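Local coordinates for hypothetical protein, conserved (Leishmania major, PDB 2B4W) that is of unknown function but belongs to a family grouped with the five-bladed beta-propeller beta-fructosidases, so it may act on or bind carbohydrate, at residues A[56-60]-A[81-85]; A[148-152]-A[189-195]; A[196-202]-A[300-304]; A[205-209]-A[265-269]; A[247-251]-A[288-292]. All coordinates share one frame; numbering follows the deposited sequence.

Interaction 1 (A[56-60]-A[81-85]); sequences AASHV and LEDPY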
# COMPACT_ATOMS: atom_id res chain seq x y z
N ALA A 56 -14.16 2.69 11.96
CA ALA A 56 -13.07 3.17 12.80
C ALA A 56 -12.82 2.31 14.03
O ALA A 56 -12.59 2.94 15.08
CB ALA A 56 -13.31 4.61 13.25
N ALA A 57 -12.85 0.99 13.91
CA ALA A 57 -12.68 0.00 14.95
C ALA A 57 -11.76 -1.17 14.54
O ALA A 57 -12.12 -2.32 14.75
CB ALA A 57 -14.02 -0.60 15.34
N SER A 58 -10.61 -0.82 13.97
CA SER A 58 -9.58 -1.71 13.48
C SER A 58 -8.41 -1.81 14.45
O SER A 58 -8.21 -0.87 15.20
CB SER A 58 -9.06 -1.19 12.12
OG SER A 58 -10.25 -0.86 11.44
N HIS A 59 -7.75 -2.94 14.34
CA HIS A 59 -6.43 -3.16 14.88
C HIS A 59 -5.61 -3.83 13.76
O HIS A 59 -6.18 -4.17 12.73
CB HIS A 59 -6.45 -4.01 16.14
CG HIS A 59 -6.97 -5.40 15.91
ND1 HIS A 59 -8.29 -5.68 15.65
CD2 HIS A 59 -6.34 -6.58 15.89
CE1 HIS A 59 -8.45 -6.97 15.49
NE2 HIS A 59 -7.27 -7.57 15.63
N VAL A 60 -4.31 -4.00 13.95
CA VAL A 60 -3.51 -4.65 12.93
C VAL A 60 -2.94 -5.96 13.48
O VAL A 60 -2.43 -6.03 14.60
CB VAL A 60 -2.32 -3.80 12.44
CG1 VAL A 60 -1.31 -4.71 11.75
CG2 VAL A 60 -2.79 -2.67 11.55
N LEU A 81 -3.92 0.38 14.86
CA LEU A 81 -3.88 1.15 13.65
C LEU A 81 -4.79 0.55 12.59
O LEU A 81 -5.21 -0.59 12.75
CB LEU A 81 -2.44 1.21 13.09
CG LEU A 81 -1.30 1.60 14.02
CD1 LEU A 81 0.03 1.02 13.55
CD2 LEU A 81 -1.20 3.11 14.15
N GLU A 82 -5.03 1.32 11.54
CA GLU A 82 -5.63 0.98 10.27
C GLU A 82 -4.59 0.95 9.14
O GLU A 82 -3.53 1.57 9.27
CB GLU A 82 -6.72 1.98 9.87
CG GLU A 82 -7.66 2.35 11.00
CD GLU A 82 -8.76 3.31 10.58
OE1 GLU A 82 -8.57 4.09 9.62
OE2 GLU A 82 -9.83 3.25 11.22
N ASP A 83 -4.92 0.29 8.04
CA ASP A 83 -4.16 0.32 6.79
C ASP A 83 -2.65 0.23 6.97
O ASP A 83 -1.96 1.23 6.75
CB ASP A 83 -4.45 1.61 6.03
CG ASP A 83 -5.93 1.80 5.79
OD1 ASP A 83 -6.65 0.79 5.95
OD2 ASP A 83 -6.33 2.93 5.44
N PRO A 84 -2.16 -0.93 7.38
CA PRO A 84 -0.72 -1.05 7.62
C PRO A 84 0.08 -1.02 6.31
O PRO A 84 -0.44 -1.25 5.22
CB PRO A 84 -0.60 -2.40 8.30
CG PRO A 84 -1.82 -3.15 7.92
CD PRO A 84 -2.90 -2.18 7.60
N TYR A 85 1.36 -0.68 6.39
CA TYR A 85 2.24 -0.49 5.24
C TYR A 85 3.71 -0.59 5.64
O TYR A 85 4.10 -0.23 6.74
CB TYR A 85 2.03 0.83 4.50
CG TYR A 85 2.16 2.12 5.25
CD1 TYR A 85 1.04 2.57 5.96
CD2 TYR A 85 3.32 2.88 5.27
CE1 TYR A 85 1.12 3.76 6.67
CE2 TYR A 85 3.39 4.06 5.98
CZ TYR A 85 2.28 4.50 6.68
OH TYR A 85 2.28 5.67 7.40
O HOH W 1 -9.50 2.19 13.48
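S58 and H59 pass alongside E82 and L81, with H59 CA 5.2 Å from L81 CA, and no direct hydrogen bond links the two segments. The fold is consistent with a five-bladed beta-propeller. Here the start of strand 59-67 in one sheet meets the chain leading into strand 84-89 of another, which turns a corner at D83. V60 supplies the apolar part. Its CG1 is anti to the backbone N (chi1 162°), which leaves CG2 to do most of the touching. V60 CG2 lies 3.8 Å from P84 CG, and the two side chains slide past each other in opposite directions. V60 CG2 also sits 3.4 Å from L81 O. That carbonyl oxygen is buried and has no polar partner in the model. L81 itself packs on F95 and Y113. E82 runs extended beyond CG, and its CG lies alongside S58, 4.0 Å from S58 CB. The carboxylate goes on to A56, with E82 OE2 3.6 Å from A56 CA. R48 is a long, weak ion partner of E82 and forms a salt bridge with D83. One water joins the segments: it accepts from S58 N at 3.2 Å and donates to E82 OE2 at 2.5 Å.

Interaction 2 (A[148-152]-A[189-195]); sequences FSRPR and WGGVNQA
The guanidinium of R152 lies flat on the indole of W189, in a cation-pi stack with planes only 10° apart. The contact joins two antiparallel sheets, probably neighbouring blades of a beta-propeller: the end of strand 145-149 meets strand 188-198. R152 CZ is 3.8 Å from the centroid of the five-membered ring of W189, and NH2 reaches toward the six-membered one. R152 CG is anti to the backbone N (chi1 -179°) and the chain stays extended to NE, which carries the guanidinium across to the W189 ring. The indole NE1 is bonded elsewhere, to Y224 OH. R150 comes to the indole from another side, with NH1 at the ring edge, near its plane. Its chain is bent at chi2 and chi3, and this folds R150 NH1 back onto G190 O at 2.7 Å. The donor stands above the carbonyl plane. The other terminal nitrogen, NH2, forms a salt bridge with D134, so R150 is held at two points. Beyond G191 the contact turns apolar. V192 CG2 sits over one face of the F148 ring, 3.8 Å from F148 CD2. Past V192, N193 and Q194 form a classic beta bulge facing I206. The chain then brings A195 CB to F148 CE1 at 3.8 Å. Between the polar and apolar halves a water accepts from V192 N at 3.0 Å and donates weakly to S149 O.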
# COMPACT_ATOMS: atom_id res chain seq x y z
N PHE A 148 6.61 10.39 0.24
CA PHE A 148 5.35 10.82 -0.34
C PHE A 148 4.33 11.21 0.74
O PHE A 148 4.08 10.45 1.67
CB PHE A 148 4.70 9.73 -1.18
CG PHE A 148 5.50 9.28 -2.39
CD1 PHE A 148 6.45 8.27 -2.31
CD2 PHE A 148 5.26 9.90 -3.60
CE1 PHE A 148 7.17 7.86 -3.43
CE2 PHE A 148 5.97 9.49 -4.71
CZ PHE A 148 6.90 8.47 -4.63
N SER A 149 3.75 12.38 0.58
CA SER A 149 2.71 12.88 1.47
C SER A 149 1.35 12.80 0.81
O SER A 149 1.29 12.45 -0.37
CB SER A 149 3.00 14.35 1.80
OG SER A 149 2.91 15.11 0.59
N ARG A 150 0.28 13.09 1.54
CA ARG A 150 -1.06 13.03 0.97
C ARG A 150 -2.02 13.96 1.70
O ARG A 150 -2.93 13.52 2.40
CB ARG A 150 -1.62 11.60 1.00
CG ARG A 150 -2.45 11.23 -0.22
CD ARG A 150 -3.75 12.02 -0.31
NE ARG A 150 -4.57 11.69 0.85
CZ ARG A 150 -5.64 10.92 0.94
NH1 ARG A 150 -6.15 10.32 -0.12
NH2 ARG A 150 -6.22 10.76 2.13
N PRO A 151 -1.86 15.27 1.55
CA PRO A 151 -2.89 16.17 2.11
C PRO A 151 -4.24 15.97 1.43
O PRO A 151 -4.40 16.00 0.22
CB PRO A 151 -2.34 17.57 1.81
CG PRO A 151 -1.34 17.38 0.72
CD PRO A 151 -0.76 15.99 0.90
N ARG A 152 -5.26 15.77 2.26
CA ARG A 152 -6.63 15.69 1.76
C ARG A 152 -7.58 16.47 2.66
O ARG A 152 -7.66 16.21 3.86
CB ARG A 152 -7.08 14.24 1.66
CG ARG A 152 -8.49 14.06 1.12
CD ARG A 152 -9.02 12.65 1.36
NE ARG A 152 -10.35 12.48 0.78
CZ ARG A 152 -11.16 11.47 1.02
NH1 ARG A 152 -10.82 10.49 1.84
NH2 ARG A 152 -12.35 11.43 0.42
N TRP A 189 -9.29 12.12 -5.68
CA TRP A 189 -8.14 12.03 -4.78
C TRP A 189 -7.39 10.73 -5.01
O TRP A 189 -7.56 10.05 -6.03
CB TRP A 189 -8.63 12.22 -3.35
CG TRP A 189 -9.63 11.19 -2.92
CD1 TRP A 189 -9.37 10.13 -2.10
CD2 TRP A 189 -11.02 11.10 -3.27
NE1 TRP A 189 -10.52 9.40 -1.93
CE2 TRP A 189 -11.54 9.97 -2.63
CE3 TRP A 189 -11.88 11.87 -4.06
CZ2 TRP A 189 -12.87 9.56 -2.74
CZ3 TRP A 189 -13.20 11.47 -4.17
CH2 TRP A 189 -13.70 10.33 -3.52
N GLY A 190 -6.53 10.34 -4.08
CA GLY A 190 -5.72 9.14 -4.24
C GLY A 190 -4.56 9.15 -3.26
O GLY A 190 -4.56 9.92 -2.30
N GLY A 191 -3.61 8.28 -3.54
CA GLY A 191 -2.48 7.95 -2.70
C GLY A 191 -1.56 6.88 -3.28
O GLY A 191 -1.93 6.02 -4.07
N VAL A 192 -0.31 6.98 -2.84
CA VAL A 192 0.71 5.97 -3.02
C VAL A 192 0.52 4.98 -1.88
O VAL A 192 0.30 5.37 -0.74
CB VAL A 192 2.13 6.55 -3.02
CG1 VAL A 192 3.16 5.41 -3.04
CG2 VAL A 192 2.35 7.48 -4.20
N ASN A 193 0.58 3.70 -2.19
CA ASN A 193 0.42 2.65 -1.20
C ASN A 193 1.74 1.90 -1.03
O ASN A 193 2.09 1.48 0.06
CB ASN A 193 -0.70 1.70 -1.61
CG ASN A 193 -2.08 2.33 -1.38
OD1 ASN A 193 -2.64 2.92 -2.29
ND2 ASN A 193 -2.55 2.18 -0.15
N GLN A 194 2.46 1.71 -2.14
CA GLN A 194 3.78 1.10 -2.09
C GLN A 194 4.62 1.70 -3.22
O GLN A 194 4.19 1.68 -4.38
CB GLN A 194 3.70 -0.43 -2.18
CG GLN A 194 4.99 -1.18 -1.86
CD GLN A 194 5.27 -1.13 -0.37
OE1 GLN A 194 4.34 -1.07 0.43
NE2 GLN A 194 6.53 -1.13 0.02
N ALA A 195 5.78 2.23 -2.82
CA ALA A 195 6.82 2.73 -3.70
C ALA A 195 8.00 1.76 -3.82
O ALA A 195 8.46 1.09 -2.91
CB ALA A 195 7.32 4.10 -3.28
O HOH W 2 0.73 9.20 -1.04

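Interaction 3 (A[196-202]-A[300-304]); sequences YLLSSGK and HGTII
L197 O accepts the backbone N-H of I304 at 2.8 Å, in an almost straight bond of 173°. Two residues on, S199 N donates to T302 O at 2.6 Å. These two bonds flank L198 and I303, an antiparallel non-hydrogen-bonded pair whose side chains share a face of the sheet. L198 CD2 touches I303 CG1 there, at 3.9 Å. L197 N and I304 O are joined through a water, which accepts from the first and donates to the second. S199 OG sits between its own N and carbonyl carbon (chi1 68°), facing T302 N, from which it takes a weak bond. S200 OG donates to H300 O; the 2.5 Å separation is very short, so its exact length is doubtful. Within the 196-202 segment a type I beta turn is closed by G201 N to L198 O at 2.7 Å, while L198 N gives to K202 O. Two outside partners take part: Y295 OH bonds G301 O, and Y196 OH bonds I269 O. This is a surface contact. The short, weakly bonded strand 303-304 lies at one outer edge of a five-stranded antiparallel sheet, next to strand 188-198, and I303 also packs against I269 and M271 of strand 264-271.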
# COMPACT_ATOMS: atom_id res chain seq x y z
N TYR A 196 8.52 1.69 -5.05
CA TYR A 196 9.59 0.81 -5.47
C TYR A 196 10.71 1.59 -6.14
O TYR A 196 10.40 2.52 -6.89
CB TYR A 196 9.09 -0.23 -6.48
CG TYR A 196 8.01 -1.12 -5.87
CD1 TYR A 196 6.69 -0.72 -5.80
CD2 TYR A 196 8.36 -2.36 -5.35
CE1 TYR A 196 5.71 -1.53 -5.25
CE2 TYR A 196 7.40 -3.17 -4.79
CZ TYR A 196 6.08 -2.75 -4.75
OH TYR A 196 5.13 -3.57 -4.17
N LEU A 197 11.95 1.19 -5.88
CA LEU A 197 13.08 1.73 -6.61
C LEU A 197 13.34 0.90 -7.86
O LEU A 197 13.45 -0.32 -7.80
CB LEU A 197 14.36 1.75 -5.78
CG LEU A 197 15.66 2.11 -6.52
CD1 LEU A 197 15.60 3.56 -6.96
CD2 LEU A 197 16.89 1.87 -5.64
N LEU A 198 13.43 1.60 -8.98
CA LEU A 198 13.69 1.00 -10.27
C LEU A 198 15.13 1.16 -10.70
O LEU A 198 15.77 2.17 -10.39
CB LEU A 198 12.77 1.65 -11.33
CG LEU A 198 11.28 1.61 -11.00
CD1 LEU A 198 10.44 2.17 -12.15
CD2 LEU A 198 10.86 0.18 -10.69
N SER A 199 15.66 0.21 -11.45
CA SER A 199 17.02 0.26 -11.93
C SER A 199 17.36 1.55 -12.67
O SER A 199 18.55 1.88 -12.79
CB SER A 199 17.27 -0.93 -12.89
OG SER A 199 16.47 -0.65 -14.02
N SER A 200 16.38 2.31 -13.15
CA SER A 200 16.56 3.59 -13.79
C SER A 200 16.85 4.73 -12.82
O SER A 200 17.25 5.82 -13.25
CB SER A 200 15.28 3.95 -14.57
OG SER A 200 14.13 3.66 -13.82
N GLY A 201 16.64 4.49 -11.53
CA GLY A 201 16.81 5.53 -10.52
C GLY A 201 15.50 6.24 -10.24
O GLY A 201 15.33 7.01 -9.30
N LYS A 202 14.53 6.00 -11.08
CA LYS A 202 13.16 6.44 -11.03
C LYS A 202 12.39 5.63 -9.98
O LYS A 202 12.88 4.62 -9.47
CB LYS A 202 12.41 6.31 -12.36
CG LYS A 202 13.07 7.06 -13.51
CD LYS A 202 12.06 7.41 -14.59
CE LYS A 202 12.68 8.24 -15.70
NZ LYS A 202 14.17 8.13 -15.75
N HIS A 300 10.70 1.33 -17.79
CA HIS A 300 11.40 2.26 -16.89
C HIS A 300 12.36 1.49 -15.99
O HIS A 300 12.75 1.96 -14.92
CB HIS A 300 10.43 3.09 -16.08
CG HIS A 300 9.47 3.95 -16.82
ND1 HIS A 300 8.20 3.55 -17.14
CD2 HIS A 300 9.60 5.21 -17.29
CE1 HIS A 300 7.58 4.52 -17.79
NE2 HIS A 300 8.41 5.54 -17.90
N GLY A 301 12.74 0.31 -16.43
CA GLY A 301 13.63 -0.52 -15.66
C GLY A 301 12.90 -1.48 -14.74
O GLY A 301 11.68 -1.42 -14.61
N THR A 302 13.69 -2.35 -14.14
CA THR A 302 13.39 -3.37 -13.19
C THR A 302 13.44 -2.87 -11.75
O THR A 302 14.10 -1.89 -11.42
CB THR A 302 14.39 -4.56 -13.30
OG1 THR A 302 15.74 -4.10 -13.05
CG2 THR A 302 14.35 -5.14 -14.70
N ILE A 303 12.72 -3.60 -10.90
CA ILE A 303 12.74 -3.32 -9.47
C ILE A 303 14.05 -3.76 -8.81
O ILE A 303 14.56 -4.86 -8.97
CB ILE A 303 11.58 -3.97 -8.71
CG1 ILE A 303 10.23 -3.40 -9.16
CG2 ILE A 303 11.82 -3.88 -7.21
CD1 ILE A 303 9.06 -4.32 -8.93
N ILE A 304 14.59 -2.85 -8.00
CA ILE A 304 15.79 -2.98 -7.21
C ILE A 304 15.47 -3.24 -5.74
O ILE A 304 14.74 -2.48 -5.11
CB ILE A 304 16.63 -1.70 -7.28
CG1 ILE A 304 16.95 -1.28 -8.72
CG2 ILE A 304 17.89 -1.86 -6.43
CD1 ILE A 304 18.02 -2.16 -9.35
O HOH W 3 12.31 -1.34 -4.44

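Interaction 4 (A[205-209]-A[265-269]); sequences CIGHY and FASGI
I206 points its side chain at strand 265-269 and branches at CB. I206 CG2 meets that strand first, 3.8 Å from A266 CB and 4.2 Å from G268 CA. The other branch leaves with CG1 beside the backbone N (chi1 -60°). This carries I206 CG1 to I269, 4.0 Å from I269 CG2. At the tip, I206 CD1 touches the same I269 CG2 at 3.9 Å. The two isoleucines cross at about a right angle. Strands 205-209 and 265-269 run nearly antiparallel, at 168°, yet they share no backbone bond. They belong to two different sheets, consistent with adjoining blades of a beta-propeller, and the centre of the contact lies about 5 Å from the centre of the chain. A266 CB rests on the backbone of the facing strand, 3.3 Å from G207 O. S267 and G268 form a classic beta bulge facing Y280. At the far end H208 and F265 lie side by side and point the same way. F265 CE2 stands over one face of the imidazole, 3.5 Å from H208 CE1. The two planes are oblique, at 38°. H208 ND1 is bonded to N193 OD1, which helps fix the turn of its ring.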
# COMPACT_ATOMS: atom_id res chain seq x y z
N CYS A 205 5.58 3.69 -8.41
CA CYS A 205 4.56 3.66 -7.37
C CYS A 205 3.33 2.85 -7.76
O CYS A 205 2.80 2.89 -8.89
CB CYS A 205 4.11 5.07 -6.98
SG CYS A 205 5.44 6.24 -6.67
N ILE A 206 2.85 2.12 -6.74
CA ILE A 206 1.57 1.44 -6.77
C ILE A 206 0.63 2.16 -5.83
O ILE A 206 0.96 2.35 -4.66
CB ILE A 206 1.71 -0.04 -6.38
CG1 ILE A 206 2.65 -0.81 -7.30
CG2 ILE A 206 0.36 -0.74 -6.27
CD1 ILE A 206 2.14 -0.84 -8.73
N GLY A 207 -0.54 2.60 -6.28
CA GLY A 207 -1.42 3.29 -5.33
C GLY A 207 -2.88 3.23 -5.69
O GLY A 207 -3.33 2.29 -6.33
N HIS A 208 -3.63 4.25 -5.28
CA HIS A 208 -5.06 4.30 -5.53
C HIS A 208 -5.45 5.62 -6.19
O HIS A 208 -4.89 6.66 -5.86
CB HIS A 208 -5.86 4.08 -4.25
CG HIS A 208 -5.80 5.00 -3.10
ND1 HIS A 208 -4.79 5.01 -2.16
CD2 HIS A 208 -6.68 5.96 -2.68
CE1 HIS A 208 -5.03 5.94 -1.24
NE2 HIS A 208 -6.18 6.53 -1.54
N TYR A 209 -6.40 5.52 -7.12
CA TYR A 209 -6.99 6.71 -7.75
C TYR A 209 -8.47 6.65 -7.39
O TYR A 209 -9.09 5.59 -7.48
CB TYR A 209 -6.74 6.82 -9.24
CG TYR A 209 -6.87 8.23 -9.79
CD1 TYR A 209 -8.10 8.79 -10.10
CD2 TYR A 209 -5.74 9.01 -10.01
CE1 TYR A 209 -8.21 10.07 -10.60
CE2 TYR A 209 -5.83 10.30 -10.51
CZ TYR A 209 -7.07 10.83 -10.81
OH TYR A 209 -7.16 12.12 -11.32
N PHE A 265 -8.25 -0.94 -2.86
CA PHE A 265 -7.23 -0.06 -2.28
C PHE A 265 -5.91 -0.82 -2.21
O PHE A 265 -5.83 -1.74 -1.39
CB PHE A 265 -7.78 0.33 -0.92
CG PHE A 265 -6.90 1.20 -0.05
CD1 PHE A 265 -5.93 0.62 0.76
CD2 PHE A 265 -7.06 2.57 -0.03
CE1 PHE A 265 -5.14 1.41 1.56
CE2 PHE A 265 -6.26 3.37 0.78
CZ PHE A 265 -5.29 2.79 1.58
N ALA A 266 -5.00 -0.42 -3.07
CA ALA A 266 -3.74 -1.11 -3.35
C ALA A 266 -2.92 -1.42 -2.11
O ALA A 266 -2.77 -0.61 -1.19
CB ALA A 266 -2.89 -0.26 -4.31
N SER A 267 -2.38 -2.63 -2.07
CA SER A 267 -1.47 -3.03 -1.00
C SER A 267 -0.02 -2.96 -1.49
O SER A 267 0.81 -2.27 -0.91
CB SER A 267 -1.81 -4.43 -0.50
OG SER A 267 -3.14 -4.48 -0.04
N GLY A 268 0.26 -3.65 -2.58
CA GLY A 268 1.52 -3.54 -3.31
C GLY A 268 1.70 -4.66 -4.32
O GLY A 268 0.86 -5.57 -4.46
N ILE A 269 2.81 -4.66 -5.04
CA ILE A 269 3.09 -5.76 -5.94
C ILE A 269 4.26 -6.63 -5.47
O ILE A 269 5.15 -6.20 -4.73
CB ILE A 269 3.45 -5.30 -7.37
CG1 ILE A 269 4.65 -4.39 -7.32
CG2 ILE A 269 2.22 -4.72 -8.07
CD1 ILE A 269 5.22 -3.92 -8.65

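Interaction 5 (A[247-251]-A[288-292]); sequences KSCYP and EGRIT
The Y250 ring carries I291 CG2 over one face and has the backbone of G289 and R290 at its edge. The I291 CG2 methyl makes a CH-pi contact, 3.9 Å from the Y250 ring centroid and 18° off the normal. At the edge, Y250 CE2 is 3.6 Å from G289 C. R290 N lies in the ring plane. Having no side chain, G289 lets the ring come close, with Y250 CD2 3.6 Å from G289 CA. I291 has CG1 between its backbone N and carbonyl carbon (chi1 56°), and CG1 and CD1 thereby reach along the ring to the phenol end. Y250 OH is 3.7 Å from I291 CG1 and is hydrogen-bonded to N226 OD1. I291 CD1 also meets C249, 3.8 Å from C249 CB. C249 O crowds I291 CG2 and is itself satisfied by S17 OG. R290 points away from this loop, into salt bridges with D69, E16 and D278. The contact is buried. It lays the loop after strand 238-245, with a short 3-10 turn at 247-249, on strand 287-293 of what is probably a propeller blade. In that sheet the strand pairs with strands 16-23 and 277-283.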
# COMPACT_ATOMS: atom_id res chain seq x y z
N LYS A 247 -12.21 -3.57 -8.92
CA LYS A 247 -13.09 -4.47 -8.20
C LYS A 247 -13.43 -5.71 -9.01
O LYS A 247 -13.44 -6.84 -8.52
CB LYS A 247 -14.40 -3.77 -7.81
CG LYS A 247 -15.06 -4.01 -6.50
CD LYS A 247 -14.81 -5.34 -5.83
CE LYS A 247 -15.85 -5.56 -4.73
NZ LYS A 247 -16.69 -6.73 -5.11
N SER A 248 -13.76 -5.50 -10.30
CA SER A 248 -14.17 -6.62 -11.13
C SER A 248 -13.02 -7.54 -11.51
O SER A 248 -13.27 -8.58 -12.14
CB SER A 248 -14.78 -6.10 -12.44
OG SER A 248 -13.79 -5.28 -13.06
N CYS A 249 -11.80 -7.17 -11.18
CA CYS A 249 -10.62 -7.96 -11.47
C CYS A 249 -10.42 -9.13 -10.50
O CYS A 249 -9.73 -10.10 -10.82
CB CYS A 249 -9.36 -7.09 -11.34
SG CYS A 249 -9.17 -5.94 -12.69
N TYR A 250 -11.00 -8.96 -9.33
CA TYR A 250 -10.96 -9.85 -8.19
C TYR A 250 -12.27 -10.61 -8.08
O TYR A 250 -13.28 -10.12 -8.56
CB TYR A 250 -10.71 -9.06 -6.89
CG TYR A 250 -9.45 -8.22 -6.97
CD1 TYR A 250 -9.43 -6.97 -7.57
CD2 TYR A 250 -8.27 -8.70 -6.42
CE1 TYR A 250 -8.28 -6.20 -7.64
CE2 TYR A 250 -7.12 -7.94 -6.49
CZ TYR A 250 -7.12 -6.70 -7.09
OH TYR A 250 -5.94 -5.97 -7.13
N PRO A 251 -12.27 -11.78 -7.47
CA PRO A 251 -13.54 -12.49 -7.33
C PRO A 251 -14.60 -11.64 -6.63
O PRO A 251 -14.37 -10.69 -5.89
CB PRO A 251 -13.19 -13.70 -6.47
CG PRO A 251 -11.72 -13.91 -6.69
CD PRO A 251 -11.16 -12.53 -6.89
N GLU A 288 -9.20 -9.05 1.08
CA GLU A 288 -7.89 -8.82 0.46
C GLU A 288 -7.80 -9.69 -0.79
O GLU A 288 -8.06 -10.88 -0.70
CB GLU A 288 -6.76 -9.10 1.45
CG GLU A 288 -5.36 -8.68 1.07
CD GLU A 288 -5.07 -7.22 0.87
OE1 GLU A 288 -5.81 -6.36 1.42
OE2 GLU A 288 -4.07 -6.88 0.17
N GLY A 289 -7.46 -9.07 -1.92
CA GLY A 289 -7.35 -9.84 -3.14
C GLY A 289 -5.94 -9.85 -3.70
O GLY A 289 -5.08 -9.03 -3.37
N ARG A 290 -5.71 -10.81 -4.59
CA ARG A 290 -4.52 -10.90 -5.41
C ARG A 290 -4.90 -11.21 -6.86
O ARG A 290 -5.63 -12.18 -7.11
CB ARG A 290 -3.57 -11.98 -4.87
CG ARG A 290 -2.42 -12.29 -5.81
CD ARG A 290 -1.58 -13.45 -5.36
NE ARG A 290 -2.14 -14.77 -5.54
CZ ARG A 290 -2.26 -15.42 -6.70
NH1 ARG A 290 -1.89 -14.92 -7.86
NH2 ARG A 290 -2.79 -16.65 -6.74
N ILE A 291 -4.40 -10.40 -7.78
CA ILE A 291 -4.50 -10.64 -9.21
C ILE A 291 -3.07 -10.62 -9.78
O ILE A 291 -2.25 -9.85 -9.26
CB ILE A 291 -5.35 -9.63 -10.01
CG1 ILE A 291 -4.91 -8.18 -9.86
CG2 ILE A 291 -6.83 -9.87 -9.68
CD1 ILE A 291 -5.67 -7.11 -10.64
N THR A 292 -2.86 -11.45 -10.78
CA THR A 292 -1.59 -11.55 -11.51
C THR A 292 -1.79 -10.78 -12.81
O THR A 292 -2.71 -11.05 -13.56
CB THR A 292 -1.20 -13.02 -11.73
OG1 THR A 292 -1.09 -13.68 -10.46
CG2 THR A 292 0.16 -13.13 -12.39

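From the N terminus, interaction 1 closes a short loop of 20 residues between two sheets. Interaction 2 follows in series, closes 36 residues and joins the end of strand 145-149 to strand 188-198. That strand runs directly on into interaction 3, which closes the longest loop, 97 residues, and adds an edge strand near the C terminus. Interactions 4 and 5, closing 55 and 36 residues, both fall within this loop. They cross, because their segments alternate along the chain. Interaction 4 lies nearest the centre of the chain. It touches interaction 2 through backbone pairing of strands 188-198 and 203-211, interaction 1 through D83 and F265, and interaction 5 through S267 and E288. Y196 links interaction 3 to I269.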